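Proteasome activator protein PA26 (Trypanosoma brucei, PDB 1YAR) activates the 20S proteasome, probably by docking on its end rings as a heptameric 11S (PA28-like) regulator and opening the substrate gate. Local coordinates at residues A52-R63 / L186-M197; V30-T38 / L83-I94. All coordinates share one frame; numbering follows the deposited sequence.

Contact 1: A52-R63 / L186-M197; sequences AHGVIRNSTYGR and LLELRQIDADFM. Unlike the reference sequence in segment 52-63: Val55 (reference Thr).
With CG of Arg190 turned anti to the backbone N (chi1 -179°) and the chain extended as far as NE, the arginine runs across the Tyr61 ring and on to the C-terminal end of helix 24-57. Its CB sits 3.6 Å from the Tyr61 ring centroid, 8° off the normal, a CH-pi contact over one face. CG and CD pass alongside Tyr61 CD1, and the guanidinium beyond is turned steeply to the ring. There, Arg190 NH2 donates to Arg57 O at 2.8 Å, the oxygen lying near the guanidinium plane, while NE makes weak, bent bonds to Ile56 O and Ser59 O. One guanidinium thus gathers three carbonyls where the helix unwinds at Asn58. At the far edge of the ring, Tyr61 OH donates to the anti lone pair of Asp193 OD2 (2.6 Å); Asp193 OD1 is held by Arg158 and Tyr154, which fixes the carboxylate. Ile56 CD1 lies 3.8 Å from Met197 CG. A water joins His53 NE2 to Asp195 OD1, which also accepts from Gln81 of the second subunit. Segments 52-57 and 186-197 form an antiparallel helix pair, with Ile56 as a knob among Arg190, Asp193, Ala194 and Met197, as in a helical bundle, and with an arginine bonding carbonyls at the end of helix 24-57 and in the loop after it.

Contact 2: V30-T38 / L83-I94; sequences VIEEWAAGT and LCHNVYCQAETI
Val30, Trp34 and Ile94 form the apolar centre. Val30 CG1 lies over one face of the indole, toward its rim, and also meets Ile94 CD1 at 3.7 Å. Ile31 CD1 reaches the same Ile94 CD1 at 3.8 Å, the two side chains crossing nearly at a right angle. The six-membered end of Trp34 enters as a knob among Val87, Gln90, Ala91 and Ile94, with CZ2 4.0 Å from Val87 CG1. One turn on, toward the C-terminal end of 30-38, Thr38 CG2 touches Val87 CG2 at 3.8 Å. Outward, Gln90 is the return knob among Val30, Glu33, Trp34 and Thr38. Its CG stands beside the backbone nitrogen (chi1 -76°) and the chain then extends, carrying OE1 to the indole edge. Trp34 NE1 donates to Gln90 OE1 at 2.8 Å; the acceptor is 5° out of the ring plane, but the donor stands 35° above the amide's carbonyl plane. A water also donates to Gln90 OE1 and meets Thr38 OG1 at 2.7 Å, so two donors grip the amide oxygen. The antiparallel axes of 30-38 and 83-94 approach to 10.5 Å; helix 111-130 flanks the pair, its Leu126 and Ile123 touching Trp34 and Ile94, as does helix 183-226, which packs on Trp34 through Val211 and Val214.

How the contacts relate
From the N terminus, helix 24-57 first gives 30-38 to contact 2; then its last turns, 52-57, with the following loop to residue 63, enter contact 1. The chain turns through helix 64-67 into helix 71-99, where 83-94 closes contact 2 as an antiparallel return. It continues through helices 111-130 and 150-166 to helix 183-226, whose N-terminal part, 186-197, closes the far longer loop of contact 1. The segments alternate, so the two loops cross instead of nesting. The centres of contact 1 and contact 2 lie about 32 Å apart, and the nearest atoms of contact 1 and contact 2 about 12 Å apart. Together they tie helix 24-57 to two different partners: helix 71-99 near mid-bundle, and helix 183-226 at its C-terminal end and the loop beyond.

Contact 1: A52-R63 / L186-M197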
loop_
_atom_site.group_PDB
_atom_site.type_symbol
_atom_site.label_atom_id
_atom_site.label_comp_id
_atom_site.label_asym_id
_atom_site.label_seq_id
_atom_site.Cartn_x
_atom_site.Cartn_y
_atom_site.Cartn_z
ATOM N N ALA O 52 -16.567 -15.632 -125.020
ATOM C CA ALA O 52 -16.434 -16.911 -125.708
ATOM C C ALA O 52 -17.570 -17.850 -125.303
ATOM O O ALA O 52 -18.204 -18.457 -126.162
ATOM C CB ALA O 52 -15.080 -17.529 -125.413
ATOM N N HIS O 53 -17.851 -17.940 -124.000
ATOM C CA HIS O 53 -18.962 -18.761 -123.505
ATOM C C HIS O 53 -20.277 -18.408 -124.204
ATOM O O HIS O 53 -21.032 -19.299 -124.614
ATOM C CB HIS O 53 -19.125 -18.591 -121.987
ATOM C CG HIS O 53 -20.020 -19.612 -121.364
ATOM N ND1 HIS O 53 -21.286 -19.317 -120.909
ATOM C CD2 HIS O 53 -19.842 -20.933 -121.146
ATOM C CE1 HIS O 53 -21.846 -20.413 -120.426
ATOM N NE2 HIS O 53 -20.992 -21.408 -120.560
ATOM N N GLY O 54 -20.544 -17.107 -124.330
ATOM C CA GLY O 54 -21.762 -16.610 -124.985
ATOM C C GLY O 54 -21.865 -17.088 -126.422
ATOM O O GLY O 54 -22.937 -17.492 -126.870
ATOM N N VAL O 55 -20.739 -17.057 -127.127
ATOM C CA VAL O 55 -20.650 -17.513 -128.516
ATOM C C VAL O 55 -20.966 -19.015 -128.648
ATOM O O VAL O 55 -21.716 -19.424 -129.540
ATOM C CB VAL O 55 -19.266 -17.155 -129.140
ATOM C CG1 VAL O 55 -19.149 -17.675 -130.572
ATOM C CG2 VAL O 55 -19.058 -15.651 -129.127
ATOM N N ILE O 56 -20.407 -19.832 -127.758
ATOM C CA ILE O 56 -20.678 -21.271 -127.776
ATOM C C ILE O 56 -22.140 -21.568 -127.441
ATOM O O ILE O 56 -22.777 -22.355 -128.124
ATOM C CB ILE O 56 -19.747 -22.024 -126.809
ATOM C CG1 ILE O 56 -18.280 -21.711 -127.127
ATOM C CG2 ILE O 56 -20.013 -23.527 -126.875
ATOM C CD1 ILE O 56 -17.394 -21.802 -125.924
ATOM N N ARG O 57 -22.660 -20.940 -126.389
ATOM C CA ARG O 57 -24.060 -21.096 -125.988
ATOM C C ARG O 57 -25.024 -20.896 -127.167
ATOM O O ARG O 57 -26.020 -21.605 -127.282
ATOM C CB ARG O 57 -24.395 -20.125 -124.854
ATOM C CG ARG O 57 -25.855 -20.123 -124.431
ATOM C CD ARG O 57 -26.168 -19.202 -123.252
ATOM N NE ARG O 57 -25.510 -19.658 -122.024
ATOM C CZ ARG O 57 -26.028 -20.535 -121.158
ATOM N NH1 ARG O 57 -27.225 -21.073 -121.358
ATOM N NH2 ARG O 57 -25.332 -20.876 -120.082
ATOM N N ASN O 58 -24.695 -19.940 -128.037
ATOM C CA ASN O 58 -25.512 -19.589 -129.210
ATOM C C ASN O 58 -25.233 -20.400 -130.475
ATOM O O ASN O 58 -25.730 -20.054 -131.553
ATOM C CB ASN O 58 -25.362 -18.096 -129.521
ATOM C CG ASN O 58 -26.284 -17.228 -128.678
ATOM O OD1 ASN O 58 -27.223 -17.727 -128.041
ATOM N ND2 ASN O 58 -26.031 -15.918 -128.679
ATOM N N SER O 59 -24.459 -21.476 -130.339
ATOM C CA SER O 59 -24.022 -22.284 -131.474
ATOM C C SER O 59 -24.712 -23.637 -131.519
ATOM O O SER O 59 -24.985 -24.242 -130.475
ATOM C CB SER O 59 -22.506 -22.516 -131.411
ATOM O OG SER O 59 -21.782 -21.319 -131.656
ATOM N N THR O 60 -24.988 -24.108 -132.736
ATOM C CA THR O 60 -25.353 -25.507 -132.973
ATOM C C THR O 60 -24.135 -26.197 -133.583
ATOM O O THR O 60 -23.492 -25.657 -134.486
ATOM C CB THR O 60 -26.568 -25.615 -133.916
ATOM O OG1 THR O 60 -27.692 -24.955 -133.323
ATOM C CG2 THR O 60 -27.043 -27.061 -134.026
ATOM N N TYR O 61 -23.812 -27.383 -133.074
ATOM C CA TYR O 61 -22.596 -28.067 -133.460
ATOM C C TYR O 61 -22.912 -29.225 -134.399
ATOM O O TYR O 61 -23.939 -29.878 -134.251
ATOM C CB TYR O 61 -21.885 -28.600 -132.214
ATOM C CG TYR O 61 -20.894 -27.660 -131.561
ATOM C CD1 TYR O 61 -21.211 -26.329 -131.292
ATOM C CD2 TYR O 61 -19.646 -28.130 -131.158
ATOM C CE1 TYR O 61 -20.286 -25.476 -130.673
ATOM C CE2 TYR O 61 -18.721 -27.291 -130.538
ATOM C CZ TYR O 61 -19.041 -25.977 -130.295
ATOM O OH TYR O 61 -18.111 -25.165 -129.681
ATOM N N GLY O 62 -22.019 -29.468 -135.358
ATOM C CA GLY O 62 -22.070 -30.656 -136.222
ATOM C C GLY O 62 -20.680 -31.240 -136.342
ATOM O O GLY O 62 -19.781 -30.842 -135.590
ATOM N N ARG O 63 -20.479 -32.169 -137.285
ATOM C CA ARG O 63 -19.163 -32.826 -137.443
ATOM C C ARG O 63 -18.050 -31.821 -137.731
ATOM O O ARG O 63 -16.898 -32.030 -137.344
ATOM C CB ARG O 63 -19.178 -33.914 -138.534
ATOM C CG ARG O 63 -18.339 -33.565 -139.797
ATOM C CD ARG O 63 -18.022 -34.744 -140.720
ATOM N NE ARG O 63 -17.298 -35.816 -140.036
ATOM C CZ ARG O 63 -16.830 -36.910 -140.631
ATOM N NH1 ARG O 63 -17.003 -37.085 -141.943
ATOM N NH2 ARG O 63 -16.185 -37.830 -139.921
ATOM N N LEU O 186 -21.997 -35.682 -129.634
ATOM C CA LEU O 186 -21.916 -34.428 -130.364
ATOM C C LEU O 186 -22.188 -33.237 -129.456
ATOM O O LEU O 186 -21.462 -32.244 -129.476
ATOM C CB LEU O 186 -22.913 -34.447 -131.533
ATOM C CG LEU O 186 -22.861 -33.273 -132.504
ATOM C CD1 LEU O 186 -21.468 -33.054 -133.086
ATOM C CD2 LEU O 186 -23.896 -33.475 -133.616
ATOM N N LEU O 187 -23.230 -33.342 -128.643
ATOM C CA LEU O 187 -23.529 -32.280 -127.681
ATOM C C LEU O 187 -22.432 -32.174 -126.609
ATOM O O LEU O 187 -22.177 -31.094 -126.088
ATOM C CB LEU O 187 -24.884 -32.516 -127.033
ATOM C CG LEU O 187 -26.111 -32.291 -127.933
ATOM C CD1 LEU O 187 -27.343 -32.749 -127.244
ATOM C CD2 LEU O 187 -26.238 -30.804 -128.354
ATOM N N GLU O 188 -21.790 -33.295 -126.277
ATOM C CA GLU O 188 -20.677 -33.245 -125.319
ATOM C C GLU O 188 -19.486 -32.410 -125.843
ATOM O O GLU O 188 -18.776 -31.762 -125.056
ATOM C CB GLU O 188 -20.228 -34.645 -124.898
ATOM C CG GLU O 188 -19.286 -34.611 -123.706
ATOM C CD GLU O 188 -18.675 -35.954 -123.385
ATOM O OE1 GLU O 188 -17.720 -35.965 -122.577
ATOM O OE2 GLU O 188 -19.138 -36.980 -123.929
ATOM N N LEU O 189 -19.291 -32.394 -127.169
ATOM C CA LEU O 189 -18.228 -31.596 -127.783
ATOM C C LEU O 189 -18.458 -30.123 -127.530
ATOM O O LEU O 189 -17.534 -29.392 -127.136
ATOM C CB LEU O 189 -18.147 -31.848 -129.296
ATOM C CG LEU O 189 -17.018 -31.167 -130.076
ATOM C CD1 LEU O 189 -15.675 -31.771 -129.695
ATOM C CD2 LEU O 189 -17.283 -31.260 -131.610
ATOM N N ARG O 190 -19.701 -29.695 -127.746
ATOM C CA ARG O 190 -20.111 -28.335 -127.453
ATOM C C ARG O 190 -19.986 -28.065 -125.952
ATOM O O ARG O 190 -19.623 -26.957 -125.561
ATOM C CB ARG O 190 -21.551 -28.121 -127.917
ATOM C CG ARG O 190 -22.092 -26.751 -127.708
ATOM C CD ARG O 190 -23.450 -26.579 -128.332
ATOM N NE ARG O 190 -24.111 -25.370 -127.869
ATOM C CZ ARG O 190 -24.873 -25.311 -126.786
ATOM N NH1 ARG O 190 -25.077 -26.403 -126.052
ATOM N NH2 ARG O 190 -25.444 -24.164 -126.438
ATOM N N GLN O 191 -20.299 -29.076 -125.131
ATOM C CA GLN O 191 -20.325 -28.890 -123.678
ATOM C C GLN O 191 -18.914 -28.721 -123.134
ATOM O O GLN O 191 -18.698 -27.961 -122.176
ATOM C CB GLN O 191 -21.048 -30.025 -122.947
ATOM C CG GLN O 191 -21.615 -29.563 -121.557
ATOM C CD GLN O 191 -22.528 -28.338 -121.664
ATOM O OE1 GLN O 191 -23.468 -28.327 -122.468
ATOM N NE2 GLN O 191 -22.265 -27.320 -120.853
ATOM N N ILE O 192 -17.965 -29.440 -123.726
ATOM C CA ILE O 192 -16.563 -29.273 -123.378
ATOM C C ILE O 192 -16.128 -27.834 -123.683
ATOM O O ILE O 192 -15.535 -27.173 -122.825
ATOM C CB ILE O 192 -15.669 -30.314 -124.102
ATOM C CG1 ILE O 192 -15.839 -31.688 -123.471
ATOM C CG2 ILE O 192 -14.184 -29.890 -124.063
ATOM C CD1 ILE O 192 -15.380 -32.835 -124.362
ATOM N N ASP O 193 -16.439 -27.336 -124.890
ATOM C CA ASP O 193 -16.129 -25.937 -125.221
ATOM C C ASP O 193 -16.752 -24.949 -124.238
ATOM O O ASP O 193 -16.065 -24.066 -123.727
ATOM C CB ASP O 193 -16.537 -25.583 -126.645
ATOM C CG ASP O 193 -15.661 -26.255 -127.675
ATOM O OD1 ASP O 193 -14.653 -26.909 -127.302
ATOM O OD2 ASP O 193 -15.917 -26.218 -128.887
ATOM N N ALA O 194 -18.042 -25.102 -123.970
ATOM C CA ALA O 194 -18.717 -24.216 -123.033
ATOM C C ALA O 194 -18.140 -24.337 -121.615
ATOM O O ALA O 194 -17.878 -23.325 -120.967
ATOM C CB ALA O 194 -20.223 -24.495 -123.008
ATOM N N ASP O 195 -17.967 -25.568 -121.144
ATOM C CA ASP O 195 -17.584 -25.791 -119.748
ATOM C C ASP O 195 -16.184 -25.288 -119.447
ATOM O O ASP O 195 -15.921 -24.867 -118.328
ATOM C CB ASP O 195 -17.706 -27.262 -119.359
ATOM C CG ASP O 195 -19.130 -27.654 -118.994
ATOM O OD1 ASP O 195 -20.050 -26.804 -119.090
ATOM O OD2 ASP O 195 -19.427 -28.807 -118.599
ATOM N N PHE O 196 -15.279 -25.342 -120.428
ATOM C CA PHE O 196 -13.939 -24.819 -120.190
ATOM C C PHE O 196 -13.905 -23.319 -120.093
ATOM O O PHE O 196 -13.128 -22.766 -119.310
ATOM C CB PHE O 196 -12.885 -25.398 -121.154
ATOM C CG PHE O 196 -12.352 -26.719 -120.684
ATOM C CD1 PHE O 196 -13.051 -27.894 -120.939
ATOM C CD2 PHE O 196 -11.201 -26.779 -119.910
ATOM C CE1 PHE O 196 -12.589 -29.126 -120.465
ATOM C CE2 PHE O 196 -10.709 -27.997 -119.444
ATOM C CZ PHE O 196 -11.417 -29.181 -119.707
ATOM N N MET O 197 -14.790 -22.659 -120.840
ATOM C CA MET O 197 -14.927 -21.218 -120.691
ATOM C C MET O 197 -15.600 -20.874 -119.366
ATOM O O MET O 197 -15.176 -19.943 -118.688
ATOM C CB MET O 197 -15.642 -20.594 -121.890
ATOM C CG MET O 197 -14.893 -20.765 -123.204
ATOM S SD MET O 197 -13.288 -19.917 -123.233
ATOM C CE MET O 197 -12.128 -21.234 -122.925
HETATM O O HOH W 1 -21.119 -24.172 -119.636
#

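Contact 2: V30-T38 / L83-I94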
loop_
_atom_site.group_PDB
_atom_site.type_symbol
_atom_site.label_atom_id
_atom_site.label_comp_id
_atom_site.label_asym_id
_atom_site.label_seq_id
_atom_site.Cartn_x
_atom_site.Cartn_y
_atom_site.Cartn_z
ATOM N N VAL O 30 5.657 -7.376 -105.207
ATOM C CA VAL O 30 4.701 -8.355 -105.724
ATOM C C VAL O 30 3.284 -7.941 -105.332
ATOM O O VAL O 30 2.370 -7.899 -106.164
ATOM C CB VAL O 30 5.020 -9.801 -105.218
ATOM C CG1 VAL O 30 3.864 -10.758 -105.532
ATOM C CG2 VAL O 30 6.319 -10.334 -105.844
ATOM N N ILE O 31 3.109 -7.626 -104.054
ATOM C CA ILE O 31 1.797 -7.236 -103.533
ATOM C C ILE O 31 1.262 -5.989 -104.245
ATOM O O ILE O 31 0.077 -5.895 -104.554
ATOM C CB ILE O 31 1.852 -7.030 -101.990
ATOM C CG1 ILE O 31 2.194 -8.350 -101.262
ATOM C CG2 ILE O 31 0.541 -6.406 -101.474
ATOM C CD1 ILE O 31 1.086 -9.458 -101.362
ATOM N N GLU O 32 2.147 -5.031 -104.520
ATOM C CA GLU O 32 1.741 -3.860 -105.289
ATOM C C GLU O 32 1.245 -4.244 -106.687
ATOM O O GLU O 32 0.237 -3.724 -107.143
ATOM C CB GLU O 32 2.889 -2.881 -105.424
ATOM C CG GLU O 32 3.291 -2.212 -104.133
ATOM C CD GLU O 32 4.327 -1.131 -104.379
ATOM O OE1 GLU O 32 5.477 -1.467 -104.786
ATOM O OE2 GLU O 32 3.977 0.049 -104.167
ATOM N N GLU O 33 1.971 -5.137 -107.350
ATOM C CA GLU O 33 1.599 -5.646 -108.676
ATOM C C GLU O 33 0.267 -6.400 -108.640
ATOM O O GLU O 33 -0.590 -6.196 -109.490
ATOM C CB GLU O 33 2.727 -6.524 -109.249
ATOM C CG GLU O 33 2.425 -7.218 -110.588
ATOM C CD GLU O 33 2.002 -6.279 -111.704
ATOM O OE1 GLU O 33 2.371 -5.075 -111.682
ATOM O OE2 GLU O 33 1.281 -6.751 -112.617
ATOM N N TRP O 34 0.080 -7.238 -107.618
ATOM C CA TRP O 34 -1.142 -8.018 -107.488
ATOM C C TRP O 34 -2.339 -7.114 -107.273
ATOM O O TRP O 34 -3.405 -7.357 -107.825
ATOM C CB TRP O 34 -1.023 -9.024 -106.327
ATOM C CG TRP O 34 -0.179 -10.217 -106.636
ATOM C CD1 TRP O 34 0.460 -10.498 -107.813
ATOM C CD2 TRP O 34 0.044 -11.358 -105.784
ATOM N NE1 TRP O 34 1.121 -11.702 -107.722
ATOM C CE2 TRP O 34 0.874 -12.260 -106.492
ATOM C CE3 TRP O 34 -0.368 -11.702 -104.477
ATOM C CZ2 TRP O 34 1.305 -13.490 -105.947
ATOM C CZ3 TRP O 34 0.070 -12.922 -103.926
ATOM C CH2 TRP O 34 0.900 -13.795 -104.658
ATOM N N ALA O 35 -2.153 -6.053 -106.491
ATOM C CA ALA O 35 -3.256 -5.165 -106.146
ATOM C C ALA O 35 -3.757 -4.381 -107.344
ATOM O O ALA O 35 -4.903 -3.932 -107.357
ATOM C CB ALA O 35 -2.858 -4.219 -105.020
ATOM N N ALA O 36 -2.892 -4.232 -108.335
ATOM C CA ALA O 36 -3.162 -3.377 -109.484
ATOM C C ALA O 36 -3.324 -4.202 -110.762
ATOM O O ALA O 36 -4.427 -4.704 -111.049
ATOM C CB ALA O 36 -2.047 -2.330 -109.635
ATOM N N GLY O 37 -2.226 -4.357 -111.504
ATOM C CA GLY O 37 -2.237 -5.032 -112.805
ATOM C C GLY O 37 -2.719 -6.478 -112.818
ATOM O O GLY O 37 -3.375 -6.903 -113.763
ATOM N N THR O 38 -2.386 -7.244 -111.782
ATOM C CA THR O 38 -2.779 -8.667 -111.729
ATOM C C THR O 38 -4.292 -8.836 -111.698
ATOM O O THR O 38 -4.845 -9.551 -112.519
ATOM C CB THR O 38 -2.142 -9.354 -110.531
ATOM O OG1 THR O 38 -0.719 -9.305 -110.684
ATOM C CG2 THR O 38 -2.452 -10.877 -110.529
ATOM N N LEU O 83 -1.128 -16.040 -117.016
ATOM C CA LEU O 83 -1.399 -15.344 -115.773
ATOM C C LEU O 83 -1.028 -16.228 -114.556
ATOM O O LEU O 83 -0.364 -15.764 -113.618
ATOM C CB LEU O 83 -2.868 -14.901 -115.728
ATOM C CG LEU O 83 -3.439 -14.067 -114.569
ATOM C CD1 LEU O 83 -3.596 -14.944 -113.324
ATOM C CD2 LEU O 83 -2.603 -12.833 -114.263
ATOM N N CYS O 84 -1.466 -17.486 -114.572
ATOM C CA CYS O 84 -1.191 -18.394 -113.445
ATOM C C CYS O 84 0.315 -18.629 -113.273
ATOM O O CYS O 84 0.831 -18.652 -112.146
ATOM C CB CYS O 84 -1.902 -19.727 -113.652
ATOM S SG CYS O 84 -3.689 -19.614 -113.477
ATOM N N HIS O 85 1.010 -18.832 -114.392
ATOM C CA HIS O 85 2.479 -18.915 -114.375
ATOM C C HIS O 85 3.100 -17.725 -113.628
ATOM O O HIS O 85 3.922 -17.921 -112.727
ATOM C CB HIS O 85 3.019 -19.017 -115.820
ATOM C CG HIS O 85 4.516 -18.919 -115.946
ATOM N ND1 HIS O 85 5.137 -18.669 -117.154
ATOM C CD2 HIS O 85 5.514 -19.084 -115.044
ATOM C CE1 HIS O 85 6.448 -18.654 -116.982
ATOM N NE2 HIS O 85 6.704 -18.898 -115.711
ATOM N N ASN O 86 2.717 -16.504 -114.009
ATOM C CA ASN O 86 3.247 -15.295 -113.379
ATOM C C ASN O 86 2.948 -15.201 -111.873
ATOM O O ASN O 86 3.826 -14.898 -111.068
ATOM C CB ASN O 86 2.692 -14.047 -114.075
ATOM C CG ASN O 86 3.274 -13.846 -115.470
ATOM O OD1 ASN O 86 4.309 -14.432 -115.815
ATOM N ND2 ASN O 86 2.615 -13.015 -116.272
ATOM N N VAL O 87 1.690 -15.447 -111.516
ATOM C CA VAL O 87 1.265 -15.430 -110.120
ATOM C C VAL O 87 2.038 -16.465 -109.305
ATOM O O VAL O 87 2.473 -16.165 -108.189
ATOM C CB VAL O 87 -0.258 -15.626 -109.992
ATOM C CG1 VAL O 87 -0.651 -15.873 -108.523
ATOM C CG2 VAL O 87 -1.001 -14.378 -110.563
ATOM N N TYR O 88 2.232 -17.661 -109.861
ATOM C CA TYR O 88 3.028 -18.701 -109.185
ATOM C C TYR O 88 4.448 -18.212 -108.858
ATOM O O TYR O 88 4.928 -18.387 -107.747
ATOM C CB TYR O 88 3.112 -19.977 -110.032
ATOM C CG TYR O 88 3.827 -21.153 -109.379
ATOM C CD1 TYR O 88 3.098 -22.174 -108.771
ATOM C CD2 TYR O 88 5.224 -21.271 -109.406
ATOM C CE1 TYR O 88 3.725 -23.267 -108.197
ATOM C CE2 TYR O 88 5.868 -22.375 -108.820
ATOM C CZ TYR O 88 5.099 -23.368 -108.220
ATOM O OH TYR O 88 5.684 -24.468 -107.653
ATOM N N CYS O 89 5.129 -17.638 -109.848
ATOM C CA CYS O 89 6.503 -17.172 -109.635
ATOM C C CYS O 89 6.573 -15.988 -108.652
ATOM O O CYS O 89 7.501 -15.882 -107.854
ATOM C CB CYS O 89 7.196 -16.870 -110.987
ATOM S SG CYS O 89 7.433 -18.352 -112.012
ATOM N N GLN O 90 5.582 -15.108 -108.697
ATOM C CA GLN O 90 5.489 -14.000 -107.754
ATOM C C GLN O 90 5.233 -14.507 -106.317
ATOM O O GLN O 90 5.834 -14.014 -105.368
ATOM C CB GLN O 90 4.399 -13.041 -108.215
ATOM C CG GLN O 90 4.898 -12.184 -109.419
ATOM C CD GLN O 90 3.799 -11.652 -110.314
ATOM O OE1 GLN O 90 2.608 -11.900 -110.096
ATOM N NE2 GLN O 90 4.209 -10.912 -111.358
ATOM N N ALA O 91 4.364 -15.506 -106.180
ATOM C CA ALA O 91 4.131 -16.148 -104.867
ATOM C C ALA O 91 5.415 -16.748 -104.273
ATOM O O ALA O 91 5.651 -16.668 -103.065
ATOM C CB ALA O 91 3.069 -17.215 -104.992
ATOM N N GLU O 92 6.249 -17.347 -105.129
ATOM C CA GLU O 92 7.502 -17.953 -104.676
ATOM C C GLU O 92 8.497 -16.918 -104.160
ATOM O O GLU O 92 9.272 -17.209 -103.254
ATOM C CB GLU O 92 8.130 -18.806 -105.777
ATOM C CG GLU O 92 7.334 -20.064 -106.122
ATOM C CD GLU O 92 7.471 -21.176 -105.093
ATOM O OE1 GLU O 92 8.381 -21.137 -104.240
ATOM O OE2 GLU O 92 6.653 -22.119 -105.139
ATOM N N THR O 93 8.466 -15.709 -104.732
ATOM C CA THR O 93 9.246 -14.594 -104.209
ATOM C C THR O 93 8.812 -14.276 -102.781
ATOM O O THR O 93 9.661 -14.135 -101.896
ATOM C CB THR O 93 9.085 -13.377 -105.136
ATOM O OG1 THR O 93 9.665 -13.706 -106.408
ATOM C CG2 THR O 93 9.878 -12.166 -104.627
ATOM N N ILE O 94 7.503 -14.165 -102.547
ATOM C CA ILE O 94 7.033 -13.878 -101.181
ATOM C C ILE O 94 7.422 -15.008 -100.238
ATOM O O ILE O 94 7.878 -14.762 -99.127
ATOM C CB ILE O 94 5.529 -13.604 -101.102
ATOM C CG1 ILE O 94 5.141 -12.451 -102.037
ATOM C CG2 ILE O 94 5.163 -13.259 -99.636
ATOM C CD1 ILE O 94 3.628 -12.224 -102.171
HETATM O O HOH W 2 0.619 -11.300 -111.987
#